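Long-range contacts in protein E (PDB 3ZH5), which acts as a multifunctional bacterial surface adhesin that binds host epithelial cells, vitronectin, laminin and plasminogen, and so aids serum resistance and immune evasion: residues N77-Q82 against T107-P112; P60-R65 against F87-W92; T10-G15 against N24-S29. One frame throughout, in Å; residues are numbered along the deposited sequence.

Contact 1. Residues N77-Q82 against T107-P112; sequences NYHLTQ and TLSLTP
An antiparallel strand pair joins Leu80 to Leu108, where strand 79-88 takes the short strand 106-109 onto its start. Leu80 and Leu108 form a hydrogen-bonded pair: Leu80 N gives to Leu108 O at 3.0 Å, and Leu108 N gives to Leu80 O at 2.8 Å. His79 with Ser109 and Thr81 with Thr107 are the non-hydrogen-bonded pairs beside it. The bonding runs one step past strand 106-109, because Leu110 N meets Tyr78 O at 3.0 Å in a nearly straight bond of 178°.

One face carries polar groups. Thr81 OG1 and Thr107 OG1 lie 2.7 Å apart and share a hydrogen bond. In both threonines OG1 is anti to the carbonyl carbon, which brings the hydroxyls together. The next pair is joined by water: one water molecule links His79 NE2, at the edge of the ring and in its plane, to Ser109 OG. A second links Asn77 O, Ser109 OG and Leu110 O. Asn77 OD1 accepts from His79 N at 3.1 Å, an Asx turn that leads into the strand. Asn77 ND2 lies over the centre of the His79 ring, 3.4 Å above its plane.

On the opposite face from the threonines, Leu80 meets Leu110 of the loop that follows strand 106-109. Leu80 CB touches Leu110 CG at 4.0 Å, and their CD2 methyls meet as the two side chains cross at a slant. Both leucines also touch Leu116 of helix 115-128. This is the packing of an antiparallel sheet with a helix packed against its leucine side.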
loop_
_atom_site.group_PDB
_atom_site.type_symbol
_atom_site.label_atom_id
_atom_site.label_comp_id
_atom_site.label_asym_id
_atom_site.label_seq_id
_atom_site.Cartn_x
_atom_site.Cartn_y
_atom_site.Cartn_z
ATOM N N ASN A 77 -10.504 14.644 -6.067
ATOM C CA ASN A 77 -9.377 15.592 -6.113
ATOM C C ASN A 77 -8.035 14.898 -6.022
ATOM O O ASN A 77 -6.997 15.558 -5.962
ATOM C CB ASN A 77 -9.523 16.654 -5.020
ATOM C CG ASN A 77 -9.657 16.058 -3.616
ATOM O OD1 ASN A 77 -9.352 14.883 -3.379
ATOM N ND2 ASN A 77 -10.091 16.888 -2.672
ATOM N N TYR A 78 -8.049 13.567 -6.030
ATOM C CA TYR A 78 -6.829 12.771 -5.930
ATOM C C TYR A 78 -5.969 13.148 -4.706
ATOM O O TYR A 78 -4.736 13.118 -4.757
ATOM C CB TYR A 78 -6.019 12.871 -7.237
ATOM C CG TYR A 78 -6.403 11.871 -8.327
ATOM C CD1 TYR A 78 -7.721 11.561 -8.589
ATOM C CD2 TYR A 78 -5.419 11.259 -9.117
ATOM C CE1 TYR A 78 -8.069 10.642 -9.575
ATOM C CE2 TYR A 78 -5.747 10.350 -10.103
ATOM C CZ TYR A 78 -7.083 10.050 -10.333
ATOM O OH TYR A 78 -7.440 9.149 -11.298
ATOM N N HIS A 79 -6.628 13.446 -3.580
ATOM C CA HIS A 79 -5.925 13.469 -2.300
ATOM C C HIS A 79 -5.804 12.060 -1.787
ATOM O O HIS A 79 -6.781 11.284 -1.821
ATOM C CB HIS A 79 -6.686 14.298 -1.252
ATOM C CG HIS A 79 -6.654 15.774 -1.500
ATOM N ND1 HIS A 79 -7.258 16.694 -0.653
ATOM C CD2 HIS A 79 -6.124 16.493 -2.517
ATOM C CE1 HIS A 79 -7.114 17.905 -1.154
ATOM N NE2 HIS A 79 -6.424 17.811 -2.287
ATOM N N LEU A 80 -4.625 11.745 -1.277
ATOM C CA LEU A 80 -4.286 10.419 -0.786
ATOM C C LEU A 80 -3.710 10.613 0.594
ATOM O O LEU A 80 -2.687 11.292 0.745
ATOM C CB LEU A 80 -3.186 9.763 -1.634
ATOM C CG LEU A 80 -2.931 8.294 -1.260
ATOM C CD1 LEU A 80 -4.121 7.455 -1.646
ATOM C CD2 LEU A 80 -1.769 7.710 -1.974
ATOM N N THR A 81 -4.372 10.055 1.604
ATOM C CA THR A 81 -3.885 10.113 2.985
ATOM C C THR A 81 -3.218 8.812 3.394
ATOM O O THR A 81 -3.755 7.702 3.167
ATOM C CB THR A 81 -5.080 10.400 3.902
ATOM O OG1 THR A 81 -5.752 11.578 3.421
ATOM C CG2 THR A 81 -4.666 10.521 5.355
ATOM N N GLN A 82 -2.027 8.936 3.956
ATOM C CA GLN A 82 -1.314 7.831 4.597
ATOM C C GLN A 82 -1.772 7.805 6.037
ATOM O O GLN A 82 -1.578 8.794 6.766
ATOM C CB GLN A 82 0.198 8.032 4.515
ATOM C CG GLN A 82 1.074 7.164 5.440
ATOM C CD GLN A 82 0.995 5.673 5.263
ATOM O OE1 GLN A 82 0.704 5.154 4.177
ATOM N NE2 GLN A 82 1.309 4.957 6.335
ATOM N N THR A 107 -1.391 13.806 4.081
ATOM C CA THR A 107 -2.166 13.765 2.865
ATOM C C THR A 107 -1.392 14.454 1.731
ATOM O O THR A 107 -0.806 15.551 1.935
ATOM C CB THR A 107 -3.451 14.450 3.121
ATOM O OG1 THR A 107 -4.136 13.661 4.109
ATOM C CG2 THR A 107 -4.298 14.626 1.864
ATOM N N LEU A 108 -1.324 13.773 0.572
ATOM C CA LEU A 108 -0.750 14.389 -0.638
ATOM C C LEU A 108 -1.831 14.699 -1.647
ATOM O O LEU A 108 -2.897 14.116 -1.623
ATOM C CB LEU A 108 0.183 13.424 -1.370
ATOM C CG LEU A 108 1.232 12.651 -0.611
ATOM C CD1 LEU A 108 0.824 11.212 -0.643
ATOM C CD2 LEU A 108 2.596 12.861 -1.264
ATOM N N SER A 109 -1.516 15.570 -2.595
ATOM C CA SER A 109 -2.323 15.726 -3.772
ATOM C C SER A 109 -1.472 15.052 -4.875
ATOM O O SER A 109 -0.407 15.524 -5.182
ATOM C CB SER A 109 -2.531 17.199 -4.045
ATOM O OG SER A 109 -3.375 17.408 -5.148
ATOM N N LEU A 110 -1.951 13.932 -5.419
ATOM C CA LEU A 110 -1.153 13.083 -6.291
ATOM C C LEU A 110 -0.840 13.797 -7.570
ATOM O O LEU A 110 -1.575 14.676 -8.006
ATOM C CB LEU A 110 -1.886 11.769 -6.600
ATOM C CG LEU A 110 -2.037 10.881 -5.351
ATOM C CD1 LEU A 110 -2.919 9.690 -5.679
ATOM C CD2 LEU A 110 -0.678 10.395 -4.867
ATOM N N THR A 111 0.245 13.393 -8.205
ATOM C CA THR A 111 0.625 14.035 -9.432
ATOM C C THR A 111 0.919 12.947 -10.484
ATOM O O THR A 111 1.376 11.853 -10.157
ATOM C CB THR A 111 1.820 15.016 -9.182
ATOM O OG1 THR A 111 2.134 15.709 -10.395
ATOM C CG2 THR A 111 3.054 14.258 -8.726
ATOM N N PRO A 112 0.657 13.247 -11.757
ATOM C CA PRO A 112 0.874 12.215 -12.774
ATOM C C PRO A 112 2.267 11.600 -12.762
ATOM O O PRO A 112 3.230 12.133 -12.195
ATOM C CB PRO A 112 0.651 12.965 -14.091
ATOM C CG PRO A 112 -0.295 14.036 -13.740
ATOM C CD PRO A 112 0.103 14.478 -12.341
HETATM O O HOH W 1 -4.290 15.825 -7.619
HETATM O O HOH W 2 -5.604 19.472 -4.727
#

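Contact 2. Residues P60-R65 against F87-W92; sequences PKRYAR and FYDEFW
Arg65 and Phe91 meet with the aliphatic part of the arginine over the ring. Arg65 CB sits 4.0 Å from the ring centroid, 21° off the normal and displaced toward the rim, a CH-pi contact. The Arg65 chain is extended from CG to NE. Its CD passes 4.0 Å from Phe91 CE2, and the guanidinium comes to the ring with its own edge, the two planes 72° apart. CG and CD also lie against Asp89 O, with CD at 3.5 Å.

Arg62 reaches Asp89 from the other end of the contact. Its NH2 forms a salt bridge with Asp89 OD2 at 3.5 Å. Asp89 OD2 lies at the guanidinium edge, near its plane, while the carboxylate is turned 48° from it. Asp89 OD1 is taken by the backbone N of Leu96, so the two oxygens hold different partners.

Between these pairs the backbones meet. Arg65 N donates to Tyr88 O at 2.8 Å. Ala64 CB packs on Phe87 CB at 3.8 Å. Tyr88 also bonds through its backbone to Ser66. The chain turns a corner at Arg65 and again at Asp89. The arrangement is that of the open end of a beta hairpin, strands 64-74 and 79-88, where the two strands turn out of the sheet.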
loop_
_atom_site.group_PDB
_atom_site.type_symbol
_atom_site.label_atom_id
_atom_site.label_comp_id
_atom_site.label_asym_id
_atom_site.label_seq_id
_atom_site.Cartn_x
_atom_site.Cartn_y
_atom_site.Cartn_z
ATOM N N PRO A 60 16.444 -8.329 17.582
ATOM C CA PRO A 60 17.186 -7.672 16.507
ATOM C C PRO A 60 17.668 -8.618 15.411
ATOM O O PRO A 60 18.437 -8.177 14.558
ATOM C CB PRO A 60 18.363 -7.037 17.248
ATOM C CG PRO A 60 18.574 -7.909 18.455
ATOM C CD PRO A 60 17.250 -8.513 18.804
ATOM N N LYS A 61 17.241 -9.879 15.416
ATOM C CA LYS A 61 17.581 -10.771 14.303
ATOM C C LYS A 61 16.382 -10.933 13.368
ATOM O O LYS A 61 16.528 -11.376 12.225
ATOM C CB LYS A 61 18.075 -12.137 14.799
ATOM C CG LYS A 61 16.976 -13.115 15.172
ATOM C CD LYS A 61 17.542 -14.340 15.891
ATOM C CE LYS A 61 16.444 -15.275 16.403
ATOM N NZ LYS A 61 16.993 -16.409 17.189
ATOM N N ARG A 62 15.205 -10.544 13.852
ATOM C CA ARG A 62 13.974 -10.644 13.076
ATOM C C ARG A 62 13.798 -9.434 12.164
ATOM O O ARG A 62 13.847 -8.295 12.629
ATOM C CB ARG A 62 12.776 -10.737 14.022
ATOM C CG ARG A 62 11.511 -11.274 13.367
ATOM C CD ARG A 62 10.611 -11.902 14.409
ATOM N NE ARG A 62 9.775 -12.971 13.868
ATOM C CZ ARG A 62 9.187 -13.908 14.615
ATOM N NH1 ARG A 62 9.343 -13.910 15.937
ATOM N NH2 ARG A 62 8.436 -14.844 14.045
ATOM N N TYR A 63 13.577 -9.676 10.872
ATOM C CA TYR A 63 13.421 -8.590 9.912
ATOM C C TYR A 63 12.128 -8.723 9.123
ATOM O O TYR A 63 11.636 -9.827 8.910
ATOM C CB TYR A 63 14.591 -8.591 8.941
ATOM C CG TYR A 63 14.785 -9.924 8.258
ATOM C CD1 TYR A 63 15.580 -10.910 8.832
ATOM C CD2 TYR A 63 14.179 -10.202 7.033
ATOM C CE1 TYR A 63 15.770 -12.138 8.207
ATOM C CE2 TYR A 63 14.369 -11.432 6.393
ATOM C CZ TYR A 63 15.162 -12.390 6.992
ATOM O OH TYR A 63 15.348 -13.611 6.392
ATOM N N ALA A 64 11.594 -7.593 8.669
ATOM C CA ALA A 64 10.345 -7.588 7.927
ATOM C C ALA A 64 10.634 -7.873 6.469
ATOM O O ALA A 64 11.680 -7.469 5.969
ATOM C CB ALA A 64 9.668 -6.249 8.054
ATOM N N ARG A 65 9.684 -8.532 5.806
ATOM C CA ARG A 65 9.729 -8.778 4.362
ATOM C C ARG A 65 8.710 -7.967 3.567
ATOM O O ARG A 65 8.852 -7.804 2.357
ATOM C CB ARG A 65 9.527 -10.267 4.066
ATOM C CG ARG A 65 10.665 -11.119 4.582
ATOM C CD ARG A 65 10.515 -12.581 4.225
ATOM N NE ARG A 65 11.505 -13.367 4.947
ATOM C CZ ARG A 65 12.135 -14.426 4.454
ATOM N NH1 ARG A 65 11.880 -14.857 3.225
ATOM N NH2 ARG A 65 13.027 -15.063 5.200
ATOM N N PHE A 87 4.637 -3.456 9.671
ATOM C CA PHE A 87 5.637 -4.302 9.035
ATOM C C PHE A 87 5.307 -5.755 9.286
ATOM O O PHE A 87 4.821 -6.096 10.340
ATOM C CB PHE A 87 7.025 -3.999 9.581
ATOM C CG PHE A 87 7.444 -2.576 9.397
ATOM C CD1 PHE A 87 7.934 -2.139 8.179
ATOM C CD2 PHE A 87 7.371 -1.684 10.444
ATOM C CE1 PHE A 87 8.327 -0.838 8.009
ATOM C CE2 PHE A 87 7.763 -0.378 10.273
ATOM C CZ PHE A 87 8.243 0.044 9.054
ATOM N N TYR A 88 5.584 -6.616 8.317
ATOM C CA TYR A 88 5.317 -8.039 8.474
ATOM C C TYR A 88 6.523 -8.854 8.091
ATOM O O TYR A 88 7.335 -8.425 7.272
ATOM C CB TYR A 88 4.127 -8.452 7.619
ATOM C CG TYR A 88 2.822 -7.876 8.119
ATOM C CD1 TYR A 88 2.373 -6.640 7.681
ATOM C CD2 TYR A 88 2.045 -8.574 9.026
ATOM C CE1 TYR A 88 1.179 -6.119 8.133
ATOM C CE2 TYR A 88 0.848 -8.050 9.501
ATOM C CZ TYR A 88 0.423 -6.824 9.049
ATOM O OH TYR A 88 -0.768 -6.299 9.501
ATOM N N ASP A 89 6.643 -10.041 8.675
ATOM C CA ASP A 89 7.841 -10.840 8.474
ATOM C C ASP A 89 7.673 -11.840 7.334
ATOM O O ASP A 89 8.569 -12.647 7.089
ATOM C CB ASP A 89 8.249 -11.550 9.769
ATOM C CG ASP A 89 7.464 -12.828 10.017
ATOM O OD1 ASP A 89 6.336 -12.951 9.489
ATOM O OD2 ASP A 89 7.978 -13.706 10.749
ATOM N N GLU A 90 6.523 -11.790 6.661
ATOM C CA GLU A 90 6.305 -12.549 5.421
ATOM C C GLU A 90 5.915 -11.576 4.306
ATOM O O GLU A 90 5.509 -10.449 4.589
ATOM C CB GLU A 90 5.201 -13.600 5.610
ATOM C CG GLU A 90 5.571 -14.735 6.541
ATOM C CD GLU A 90 4.361 -15.344 7.226
ATOM O OE1 GLU A 90 3.256 -15.279 6.653
ATOM O OE2 GLU A 90 4.513 -15.879 8.344
ATOM N N PHE A 91 6.049 -11.989 3.043
ATOM C CA PHE A 91 5.640 -11.128 1.929
ATOM C C PHE A 91 4.114 -11.014 1.905
ATOM O O PHE A 91 3.424 -11.758 2.595
ATOM C CB PHE A 91 6.168 -11.680 0.582
ATOM C CG PHE A 91 7.662 -11.660 0.462
ATOM C CD1 PHE A 91 8.349 -10.463 0.408
ATOM C CD2 PHE A 91 8.378 -12.838 0.404
ATOM C CE1 PHE A 91 9.714 -10.442 0.309
ATOM C CE2 PHE A 91 9.745 -12.820 0.295
ATOM C CZ PHE A 91 10.412 -11.619 0.258
ATOM N N TRP A 92 3.595 -10.063 1.138
ATOM C CA TRP A 92 2.149 -9.874 0.976
ATOM C C TRP A 92 1.455 -9.339 2.249
ATOM O O TRP A 92 0.245 -9.477 2.420
ATOM C CB TRP A 92 1.479 -11.172 0.489
ATOM C CG TRP A 92 2.118 -11.748 -0.781
ATOM C CD1 TRP A 92 2.745 -12.943 -0.904
ATOM C CD2 TRP A 92 2.177 -11.126 -2.072
ATOM N NE1 TRP A 92 3.192 -13.120 -2.205
ATOM C CE2 TRP A 92 2.858 -12.012 -2.936
ATOM C CE3 TRP A 92 1.715 -9.905 -2.583
ATOM C CZ2 TRP A 92 3.106 -11.714 -4.295
ATOM C CZ3 TRP A 92 1.955 -9.610 -3.938
ATOM C CH2 TRP A 92 2.655 -10.513 -4.773
#

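Contact 3. Residues T10-G15 against N24-S29; sequences TDVRSG and NYYIDS
Val12 and Gly15 face Tyr26 and Ser29 across two segments that run roughly the same way, with end-to-end directions 30° apart. They converge toward one end. Val12 CA is 9.2 Å from Tyr26 CA, but Gly15 CA is 5.0 Å from Ser29 CA. Residues 10-15 form a loop without regular structure, and 24-29 lie on strand 25-34, an inner strand of the sheet. At the narrow end Ser29 N donates to Gly15 O at 2.8 Å, with a bent angle of 142°. The place of that oxygen is less sure, so the bond length should be read with caution. Gly15 has a positive phi of 89°, and a side chain here would press on the carbonyl oxygen of Ser14.

At the wide end the gap is bridged by side chains. Val12 CG1 is anti to the backbone N and touches Tyr26 CE2 at 3.8 Å. CG2 touches the same ring atom at 4.0 Å, so both methyls touch CE2. The two side chains slant across each other. The Tyr26 hydroxyl is bonded to Arg18 NH2, and the ring meets that of Trp92 edge-to-face.

Through its backbone, strand 25-34 pairs with strand 16-19 on one edge, as in Ile27 with Ile17, and with strand 41-50 on the other, as in Tyr26 with Val47. Ile27 packs on Ala119 and Ile123 of helix 115-128, while Val12 also rests on Arg18 of strand 16-19.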
loop_
_atom_site.group_PDB
_atom_site.type_symbol
_atom_site.label_atom_id
_atom_site.label_comp_id
_atom_site.label_asym_id
_atom_site.label_seq_id
_atom_site.Cartn_x
_atom_site.Cartn_y
_atom_site.Cartn_z
ATOM N N THR A 10 7.812 -12.910 -7.807
ATOM C CA THR A 10 7.446 -12.448 -9.131
ATOM C C THR A 10 6.019 -12.826 -9.450
ATOM O O THR A 10 5.304 -12.080 -10.112
ATOM C CB THR A 10 8.312 -13.105 -10.229
ATOM O OG1 THR A 10 9.676 -13.191 -9.801
ATOM C CG2 THR A 10 8.209 -12.305 -11.519
ATOM N N ASP A 11 5.610 -14.007 -9.001
ATOM C CA ASP A 11 4.212 -14.409 -9.115
ATOM C C ASP A 11 3.334 -13.610 -8.146
ATOM O O ASP A 11 3.640 -13.509 -6.956
ATOM C CB ASP A 11 4.065 -15.901 -8.842
ATOM C CG ASP A 11 4.697 -16.760 -9.925
ATOM O OD1 ASP A 11 4.924 -16.247 -11.052
ATOM O OD2 ASP A 11 4.952 -17.954 -9.645
ATOM N N VAL A 12 2.243 -13.052 -8.666
ATOM C CA VAL A 12 1.364 -12.186 -7.886
ATOM C C VAL A 12 0.212 -12.953 -7.226
ATOM O O VAL A 12 -0.558 -13.658 -7.889
ATOM C CB VAL A 12 0.779 -11.086 -8.795
ATOM C CG1 VAL A 12 -0.057 -10.115 -8.008
ATOM C CG2 VAL A 12 1.904 -10.382 -9.542
ATOM N N ARG A 13 0.114 -12.816 -5.910
ATOM C CA ARG A 13 -1.012 -13.324 -5.135
ATOM C C ARG A 13 -2.348 -12.785 -5.658
ATOM O O ARG A 13 -2.500 -11.596 -5.949
ATOM C CB ARG A 13 -0.806 -12.927 -3.674
ATOM C CG ARG A 13 -1.962 -13.193 -2.727
ATOM C CD ARG A 13 -1.946 -14.617 -2.229
ATOM N NE ARG A 13 -0.686 -14.979 -1.584
ATOM C CZ ARG A 13 -0.418 -14.809 -0.291
ATOM N NH1 ARG A 13 -1.313 -14.263 0.530
ATOM N NH2 ARG A 13 0.759 -15.189 0.184
ATOM N N SER A 14 -3.316 -13.678 -5.780
ATOM C CA SER A 14 -4.655 -13.303 -6.225
ATOM C C SER A 14 -5.220 -12.128 -5.432
ATOM O O SER A 14 -5.164 -12.081 -4.194
ATOM C CB SER A 14 -5.599 -14.527 -6.180
ATOM O OG SER A 14 -6.785 -14.236 -5.458
ATOM N N GLY A 15 -5.773 -11.175 -6.172
ATOM C CA GLY A 15 -6.313 -9.958 -5.623
ATOM C C GLY A 15 -5.342 -8.797 -5.474
ATOM O O GLY A 15 -5.762 -7.686 -5.169
ATOM N N ASN A 24 7.126 -4.292 -7.150
ATOM C CA ASN A 24 6.878 -4.815 -5.794
ATOM C C ASN A 24 5.900 -4.008 -4.977
ATOM O O ASN A 24 5.809 -4.222 -3.783
ATOM C CB ASN A 24 8.198 -4.931 -5.038
ATOM C CG ASN A 24 9.117 -5.923 -5.711
ATOM O OD1 ASN A 24 8.673 -7.034 -6.009
ATOM N ND2 ASN A 24 10.362 -5.520 -6.030
ATOM N N TYR A 25 5.218 -3.068 -5.609
ATOM C CA TYR A 25 4.241 -2.248 -4.894
ATOM C C TYR A 25 2.878 -2.678 -5.408
ATOM O O TYR A 25 2.681 -2.742 -6.626
ATOM C CB TYR A 25 4.482 -0.768 -5.210
ATOM C CG TYR A 25 3.809 0.195 -4.254
ATOM C CD1 TYR A 25 2.446 0.316 -4.240
ATOM C CD2 TYR A 25 4.551 1.001 -3.389
ATOM C CE1 TYR A 25 1.805 1.193 -3.362
ATOM C CE2 TYR A 25 3.937 1.887 -2.522
ATOM C CZ TYR A 25 2.561 1.983 -2.512
ATOM O OH TYR A 25 1.920 2.847 -1.647
ATOM N N TYR A 26 1.957 -2.992 -4.505
ATOM C CA TYR A 26 0.645 -3.525 -4.896
ATOM C C TYR A 26 -0.520 -2.859 -4.145
ATOM O O TYR A 26 -0.352 -2.303 -3.058
ATOM C CB TYR A 26 0.552 -5.019 -4.553
ATOM C CG TYR A 26 1.613 -5.896 -5.144
ATOM C CD1 TYR A 26 2.866 -6.021 -4.541
ATOM C CD2 TYR A 26 1.367 -6.622 -6.310
ATOM C CE1 TYR A 26 3.874 -6.849 -5.106
ATOM C CE2 TYR A 26 2.360 -7.444 -6.865
ATOM C CZ TYR A 26 3.588 -7.567 -6.244
ATOM O OH TYR A 26 4.572 -8.384 -6.825
ATOM N N ILE A 27 -1.699 -2.920 -4.737
ATOM C CA ILE A 27 -2.952 -2.633 -4.006
ATOM C C ILE A 27 -3.518 -3.969 -3.571
ATOM O O ILE A 27 -3.551 -4.900 -4.361
ATOM C CB ILE A 27 -4.002 -2.011 -4.922
ATOM C CG1 ILE A 27 -3.546 -0.633 -5.383
ATOM C CG2 ILE A 27 -5.399 -1.966 -4.238
ATOM C CD1 ILE A 27 -4.272 -0.182 -6.582
ATOM N N ASP A 28 -3.924 -4.097 -2.313
ATOM C CA ASP A 28 -4.532 -5.333 -1.882
ATOM C C ASP A 28 -6.004 -5.133 -2.164
ATOM O O ASP A 28 -6.706 -4.348 -1.484
ATOM C CB ASP A 28 -4.184 -5.641 -0.426
ATOM C CG ASP A 28 -5.034 -6.765 0.183
ATOM O OD1 ASP A 28 -5.862 -7.387 -0.529
ATOM O OD2 ASP A 28 -4.824 -7.060 1.391
ATOM N N SER A 29 -6.467 -5.828 -3.205
ATOM C CA SER A 29 -7.798 -5.598 -3.754
ATOM C C SER A 29 -8.879 -5.933 -2.715
ATOM O O SER A 29 -9.921 -5.284 -2.655
ATOM C CB SER A 29 -7.983 -6.425 -5.027
ATOM O OG SER A 29 -9.028 -5.908 -5.805
#

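From the N terminus, contact 3 comes first. It closes the short loop through strand 16-19 and ties the leading segment 10-15 to strand 25-34. Contact 2 opens next, at 60-65, and spans the hairpin of strands 64-74 and 79-88. Contact 1 opens at 77-82, before contact 2 closes at 87-92, and closes at 107-112, so these two cross along the chain. Both use strand 79-88, contact 1 at its start and contact 2 at its end, with centres about 28 Å apart. Contacts 2 and 3 touch: Trp92 of contact 2 also packs on Asp11, Val12 and Arg13 of contact 3. All three reach the same antiparallel sheet.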